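PDB 5J2L: protein design 2L4HC2_11 from Synthetic construct, which assembles by design into a homodimer of helical hairpins, a four-helix bundle in which hydrogen-bond networks are built in to confer pairing specificity. Local coordinates for the interface of chains A and B. Numbering follows the deposited sequence. Chains: chain A/B, protein design 2L4HC2_11.

Contacts 1 and 2 lie about 30 Å apart, between the centres of their C-alpha atoms, along one helical bundle. In both, helix 46-80 of chain B packs against helix 7-41 and helix 46-80 of chain A. Contact 1 sits toward the chain ends, where leucine and isoleucine packing is flanked by a hydrogen bond from A:Gln15 to B:Glu75; contact 2 lies near the turn between the two helices and centres on an isoleucine wedged among Leu, Ile, Gln and Thr. Helix 46-80 of chain B is thus held at both levels, which should fix the register of the two hairpins, although their pairing is not an exact two-fold.

Contact 1: the interface of chains A and B. Residues chain A 14-15, 18, 67, 70, 74; chain B 74-75, 78.
B:Ile78 and A:Leu18 point their methyl ends at one another, tip to tip, in the helix-helix packing of this designed four-helix bundle. Their CD1 atoms stand 3.4 Å apart, tighter than usual for carbons, and the CD1 of B:Ile78 also rests on the CB of A:Ala14 at 3.6 Å. With CG1 of B:Ile78 anti to its carbonyl carbon, its ethyl branch is carried into the groove between the two helices of chain A, where CG1 lies 3.8 Å from CD2 of A:Leu74, a side chain running nearly perpendicular to it. B:Leu74 crosses A:Leu18 at a similar angle, its CB meeting CD1 of A:Leu18 at 3.9 Å, while its CD2 approaches CD1 of the opposite A:Leu74 at 4.0 Å. Beside this apolar packing, the extended chain of B:Glu75 runs antiparallel past A:Leu18, with CG against the latter's CD1 at 3.7 Å. A:Gln15 has CG opposite its backbone N and folds at chi2 (61°), crossing B:Glu75 at about a right angle. Its amide NE2 donates a fairly straight hydrogen bond (159° at the hydrogen) to the anti side of OE2 of B:Glu75, 2.9 Å away and a little out of the carboxylate plane. The acceptor lies almost in the amide plane, and the amide and carboxylate are turned by 29°. A leucine here, having no N-H to offer, would probably leave the carboxylate of B:Glu75 without this mate and freer to turn.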
ATOM      1  N   ALA A  14      18.616   5.800  -2.456  1.00 25.38           N
ATOM      2  CA  ALA A  14      17.164   5.974  -2.530  1.00 21.13           C
ATOM      3  C   ALA A  14      16.607   5.358  -3.804  1.00 27.55           C
ATOM      4  O   ALA A  14      15.560   4.713  -3.762  1.00 30.22           O
ATOM      5  CB  ALA A  14      16.802   7.439  -2.437  1.00 24.61           C
ATOM      6  N   GLN A  15      17.295   5.553  -4.926  1.00 20.53           N
ATOM      7  CA  GLN A  15      16.835   4.976  -6.173  1.00 23.12           C
ATOM      8  C   GLN A  15      16.849   3.466  -6.115  1.00 31.64           C
ATOM      9  O   GLN A  15      15.932   2.828  -6.628  1.00 25.66           O
ATOM     10  CB  GLN A  15      17.642   5.460  -7.376  1.00 24.52           C
ATOM     11  CG  GLN A  15      17.152   4.841  -8.694  1.00 33.09           C
ATOM     12  CD  GLN A  15      15.697   5.186  -9.041  1.00 46.44           C
ATOM     13  OE1 GLN A  15      15.312   6.362  -9.070  1.00 44.39           O
ATOM     14  NE2 GLN A  15      14.885   4.157  -9.305  1.00 33.77           N
ATOM     15  N   LEU A  18      13.845   2.541  -4.240  1.00 25.69           N
ATOM     16  CA  LEU A  18      12.633   2.756  -5.025  1.00 25.66           C
ATOM     17  C   LEU A  18      12.437   1.637  -6.053  1.00 23.89           C
ATOM     18  O   LEU A  18      11.305   1.220  -6.297  1.00 26.18           O
ATOM     19  CB  LEU A  18      12.658   4.134  -5.683  1.00 22.56           C
ATOM     20  CG  LEU A  18      12.499   5.301  -4.714  1.00 22.71           C
ATOM     21  CD1 LEU A  18      12.719   6.609  -5.445  1.00 31.85           C
ATOM     22  CD2 LEU A  18      11.103   5.269  -4.097  1.00 19.09           C
ATOM     23  N   LEU A  67       8.704   4.381   2.279  1.00 23.76           N
ATOM     24  CA  LEU A  67       8.635   5.567   1.446  1.00 25.94           C
ATOM     25  C   LEU A  67       8.785   6.811   2.308  1.00 27.13           C
ATOM     26  O   LEU A  67       9.386   7.792   1.874  1.00 23.40           O
ATOM     27  CB  LEU A  67       7.325   5.613   0.647  1.00 23.81           C
ATOM     28  CG  LEU A  67       7.191   4.526  -0.410  1.00 22.06           C
ATOM     29  CD1 LEU A  67       5.846   4.668  -1.117  1.00 25.35           C
ATOM     30  CD2 LEU A  67       8.372   4.614  -1.359  1.00 20.31           C
ATOM     31  N   ILE A  70      12.442   7.398   2.789  1.00 23.69           N
ATOM     32  CA  ILE A  70      13.042   7.935   1.585  1.00 26.09           C
ATOM     33  C   ILE A  70      12.748   9.406   1.494  1.00 28.64           C
ATOM     34  O   ILE A  70      13.646  10.202   1.234  1.00 27.31           O
ATOM     35  CB  ILE A  70      12.539   7.190   0.323  1.00 23.98           C
ATOM     36  CG1 ILE A  70      13.074   5.758   0.320  1.00 27.84           C
ATOM     37  CG2 ILE A  70      12.948   7.942  -0.942  1.00 24.67           C
ATOM     38  CD1 ILE A  70      12.415   4.866  -0.705  1.00 29.21           C
ATOM     39  N   LEU A  74      15.333  12.511   1.271  1.00 31.39           N
ATOM     40  CA  LEU A  74      15.303  13.455   0.161  1.00 31.48           C
ATOM     41  C   LEU A  74      15.079  14.866   0.689  1.00 39.42           C
ATOM     42  O   LEU A  74      15.578  15.828   0.114  1.00 41.24           O
ATOM     43  CB  LEU A  74      14.238  13.101  -0.886  1.00 35.44           C
ATOM     44  CG  LEU A  74      14.503  11.852  -1.737  1.00 28.13           C
ATOM     45  CD1 LEU A  74      13.289  11.578  -2.626  1.00 26.79           C
ATOM     46  CD2 LEU A  74      15.740  12.085  -2.585  1.00 34.92           C
TER
ATOM     47  N   LEU B  74       8.689  10.083  -6.788  1.00 22.47           N
ATOM     48  CA  LEU B  74       9.951  10.181  -6.067  1.00 20.47           C
ATOM     49  C   LEU B  74      11.115   9.879  -7.008  1.00 29.66           C
ATOM     50  O   LEU B  74      12.175  10.504  -6.905  1.00 31.15           O
ATOM     51  CB  LEU B  74       9.963   9.243  -4.858  1.00 25.03           C
ATOM     52  CG  LEU B  74       8.993   9.594  -3.726  1.00 22.53           C
ATOM     53  CD1 LEU B  74       9.047   8.495  -2.669  1.00 21.76           C
ATOM     54  CD2 LEU B  74       9.340  10.944  -3.138  1.00 24.02           C
ATOM     55  N   GLU B  75      10.912   8.941  -7.935  1.00 25.47           N
ATOM     56  CA  GLU B  75      11.943   8.609  -8.914  1.00 28.54           C
ATOM     57  C   GLU B  75      12.194   9.784  -9.841  1.00 32.25           C
ATOM     58  O   GLU B  75      13.333  10.036 -10.229  1.00 26.54           O
ATOM     59  CB  GLU B  75      11.589   7.367  -9.738  1.00 37.03           C
ATOM     60  CG  GLU B  75      11.647   6.039  -8.993  1.00 45.51           C
ATOM     61  CD  GLU B  75      11.286   4.875  -9.889  1.00 58.50           C
ATOM     62  OE1 GLU B  75      10.253   4.931 -10.511  1.00 64.81           O
ATOM     63  OE2 GLU B  75      12.068   3.953  -9.995  1.00 54.19           O
ATOM     64  N   ILE B  78      14.413  12.219  -7.929  1.00 36.78           N
ATOM     65  CA  ILE B  78      15.804  11.781  -7.891  1.00 39.83           C
ATOM     66  C   ILE B  78      16.504  11.978  -9.227  1.00 45.95           C
ATOM     67  O   ILE B  78      17.636  12.462  -9.281  1.00 50.51           O
ATOM     68  CB  ILE B  78      15.916  10.317  -7.422  1.00 29.13           C
ATOM     69  CG1 ILE B  78      15.531  10.232  -5.948  1.00 38.33           C
ATOM     70  CG2 ILE B  78      17.313   9.757  -7.666  1.00 37.93           C
ATOM     71  CD1 ILE B  78      15.355   8.821  -5.454  1.00 29.02           C
TER

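Contact 2: the interface of chains A and B. Residues chain A 32, 35-36, 39, 53; chain B 50, 54, 57.
B:Ile57 fits between A:Gln36 and A:Leu53, in the groove that the two helices of chain A offer to helix 46-80 of chain B, a packing typical of a four-helix bundle. Its CB already lies near the side-chain amide oxygen OE1 of A:Gln36, at 4.0 Å. From there the side chain forks. The CG2 methyl, anti to the backbone N, stays on the side of helix 7-41, 3.7 Å from the same OE1 and more loosely beside the backbone O of A:Leu32. CG1 goes the other way and packs on CD2 of A:Leu53 at 3.8 Å, the two side chains crossing almost perpendicularly, so the branches of one isoleucine touch both helices of the hairpin. At the tip, CD1 lies 3.7 Å from OE1 of A:Gln36, and also touches OG1 of A:Thr39, CG2 of A:Ile35 and CA of A:Gln36. With OG1 opposite the carbonyl carbon (chi1 -61°), the hydroxyl of A:Thr39 turns to its own helix, donating a hydrogen bond to O of A:Ile35 at 3.2 Å from above the carbonyl plane, and the CG2 methyl faces chain B. There it presses on CG2 of B:Ile50, a tight 3.3 Å, and on the aliphatic CG of B:Arg54 at 3.6 Å, and it lies 3.2 Å from NE of B:Arg54. The amide of A:Gln36 crosses the extended arginine chain, its plane 23° from that of the guanidinium; on one face of the guanidinium, offset toward its rim, lies CG2 of B:Ile50 from the same chain.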
ATOM      1  N   LEU A  32      -3.308  -9.383  -4.708  1.00 15.32           N
ATOM      2  CA  LEU A  32      -4.705  -8.965  -4.619  1.00 17.47           C
ATOM      3  C   LEU A  32      -5.547  -9.614  -5.729  1.00 17.53           C
ATOM      4  O   LEU A  32      -6.699  -9.983  -5.488  1.00 18.44           O
ATOM      5  CB  LEU A  32      -4.805  -7.429  -4.612  1.00 15.87           C
ATOM      6  CG  LEU A  32      -4.355  -6.757  -3.287  1.00 15.67           C
ATOM      7  CD1 LEU A  32      -4.227  -5.252  -3.479  1.00 16.62           C
ATOM      8  CD2 LEU A  32      -5.398  -7.055  -2.206  1.00 19.78           C
ATOM      9  N   ILE A  35      -6.171 -13.154  -4.635  1.00 16.41           N
ATOM     10  CA  ILE A  35      -7.126 -13.219  -3.532  1.00 16.86           C
ATOM     11  C   ILE A  35      -8.538 -13.038  -4.105  1.00 19.55           C
ATOM     12  O   ILE A  35      -9.464 -13.762  -3.725  1.00 18.81           O
ATOM     13  CB  ILE A  35      -6.780 -12.159  -2.464  1.00 20.37           C
ATOM     14  CG1 ILE A  35      -5.434 -12.525  -1.817  1.00 29.24           C
ATOM     15  CG2 ILE A  35      -7.861 -12.122  -1.386  1.00 20.82           C
ATOM     16  CD1 ILE A  35      -4.835 -11.414  -0.959  1.00 24.35           C
ATOM     17  N   GLN A  36      -8.684 -12.102  -5.031  1.00 20.23           N
ATOM     18  CA  GLN A  36      -9.950 -11.880  -5.718  1.00 23.98           C
ATOM     19  C   GLN A  36     -10.436 -13.166  -6.394  1.00 26.84           C
ATOM     20  O   GLN A  36     -11.617 -13.507  -6.316  1.00 24.81           O
ATOM     21  CB  GLN A  36      -9.801 -10.749  -6.729  1.00 22.27           C
ATOM     22  CG  GLN A  36     -11.035 -10.435  -7.543  1.00 21.72           C
ATOM     23  CD  GLN A  36     -12.195  -9.946  -6.730  1.00 40.46           C
ATOM     24  OE1 GLN A  36     -12.090  -9.000  -5.945  1.00 43.37           O
ATOM     25  NE2 GLN A  36     -13.335 -10.593  -6.931  1.00 46.13           N
ATOM     26  N   THR A  39     -11.869 -15.588  -3.975  1.00 23.31           N
ATOM     27  CA  THR A  39     -13.192 -15.166  -3.591  1.00 29.34           C
ATOM     28  C   THR A  39     -14.204 -15.749  -4.560  1.00 37.00           C
ATOM     29  O   THR A  39     -15.290 -16.162  -4.157  1.00 35.54           O
ATOM     30  CB  THR A  39     -13.324 -13.635  -3.552  1.00 29.02           C
ATOM     31  OG1 THR A  39     -12.413 -13.080  -2.591  1.00 35.23           O
ATOM     32  CG2 THR A  39     -14.717 -13.267  -3.157  1.00 42.20           C
ATOM     33  N   LEU A  53      -5.767 -11.048   3.405  1.00 18.33           N
ATOM     34  CA  LEU A  53      -5.899  -9.606   3.278  1.00 17.54           C
ATOM     35  C   LEU A  53      -5.157  -8.869   4.401  1.00 18.57           C
ATOM     36  O   LEU A  53      -4.565  -7.816   4.167  1.00 18.68           O
ATOM     37  CB  LEU A  53      -7.369  -9.237   3.211  1.00 16.00           C
ATOM     38  CG  LEU A  53      -8.057  -9.686   1.917  1.00 16.46           C
ATOM     39  CD1 LEU A  53      -9.560  -9.465   2.026  1.00 20.23           C
ATOM     40  CD2 LEU A  53      -7.472  -8.889   0.747  1.00 17.83           C
TER
ATOM     41  N   ILE B  50     -18.639 -12.318   1.573  1.00 27.25           N
ATOM     42  CA  ILE B  50     -17.897 -12.238   0.334  1.00 28.50           C
ATOM     43  C   ILE B  50     -18.006 -10.854  -0.263  1.00 28.38           C
ATOM     44  O   ILE B  50     -17.025 -10.310  -0.769  1.00 25.41           O
ATOM     45  CB  ILE B  50     -18.353 -13.297  -0.669  1.00 27.93           C
ATOM     46  CG1 ILE B  50     -17.950 -14.688  -0.172  1.00 35.78           C
ATOM     47  CG2 ILE B  50     -17.769 -13.001  -2.035  1.00 24.60           C
ATOM     48  CD1 ILE B  50     -18.599 -15.819  -0.938  1.00 48.40           C
ATOM     49  N   ARG B  54     -14.805  -8.467  -1.081  1.00 21.81           N
ATOM     50  CA  ARG B  54     -14.493  -7.975  -2.424  1.00 22.64           C
ATOM     51  C   ARG B  54     -14.320  -6.472  -2.413  1.00 17.14           C
ATOM     52  O   ARG B  54     -13.509  -5.940  -3.170  1.00 22.58           O
ATOM     53  CB  ARG B  54     -15.542  -8.388  -3.437  1.00 27.85           C
ATOM     54  CG  ARG B  54     -15.479  -9.847  -3.825  1.00 29.63           C
ATOM     55  CD  ARG B  54     -16.586 -10.249  -4.731  1.00 30.37           C
ATOM     56  NE  ARG B  54     -16.381 -11.592  -5.256  1.00 38.65           N
ATOM     57  CZ  ARG B  54     -17.352 -12.435  -5.650  1.00 41.87           C
ATOM     58  NH1 ARG B  54     -18.618 -12.092  -5.546  1.00 40.51           N
ATOM     59  NH2 ARG B  54     -17.028 -13.612  -6.151  1.00 47.23           N
ATOM     60  N   ILE B  57     -10.902  -5.707  -1.037  1.00 15.40           N
ATOM     61  CA  ILE B  57      -9.889  -5.952  -2.056  1.00 19.41           C
ATOM     62  C   ILE B  57      -9.781  -4.743  -2.968  1.00 17.66           C
ATOM     63  O   ILE B  57      -8.672  -4.288  -3.253  1.00 20.26           O
ATOM     64  CB  ILE B  57     -10.216  -7.226  -2.857  1.00 20.71           C
ATOM     65  CG1 ILE B  57     -10.067  -8.466  -1.959  1.00 20.06           C
ATOM     66  CG2 ILE B  57      -9.305  -7.337  -4.067  1.00 17.40           C
ATOM     67  CD1 ILE B  57     -10.636  -9.721  -2.587  1.00 23.79           C
TER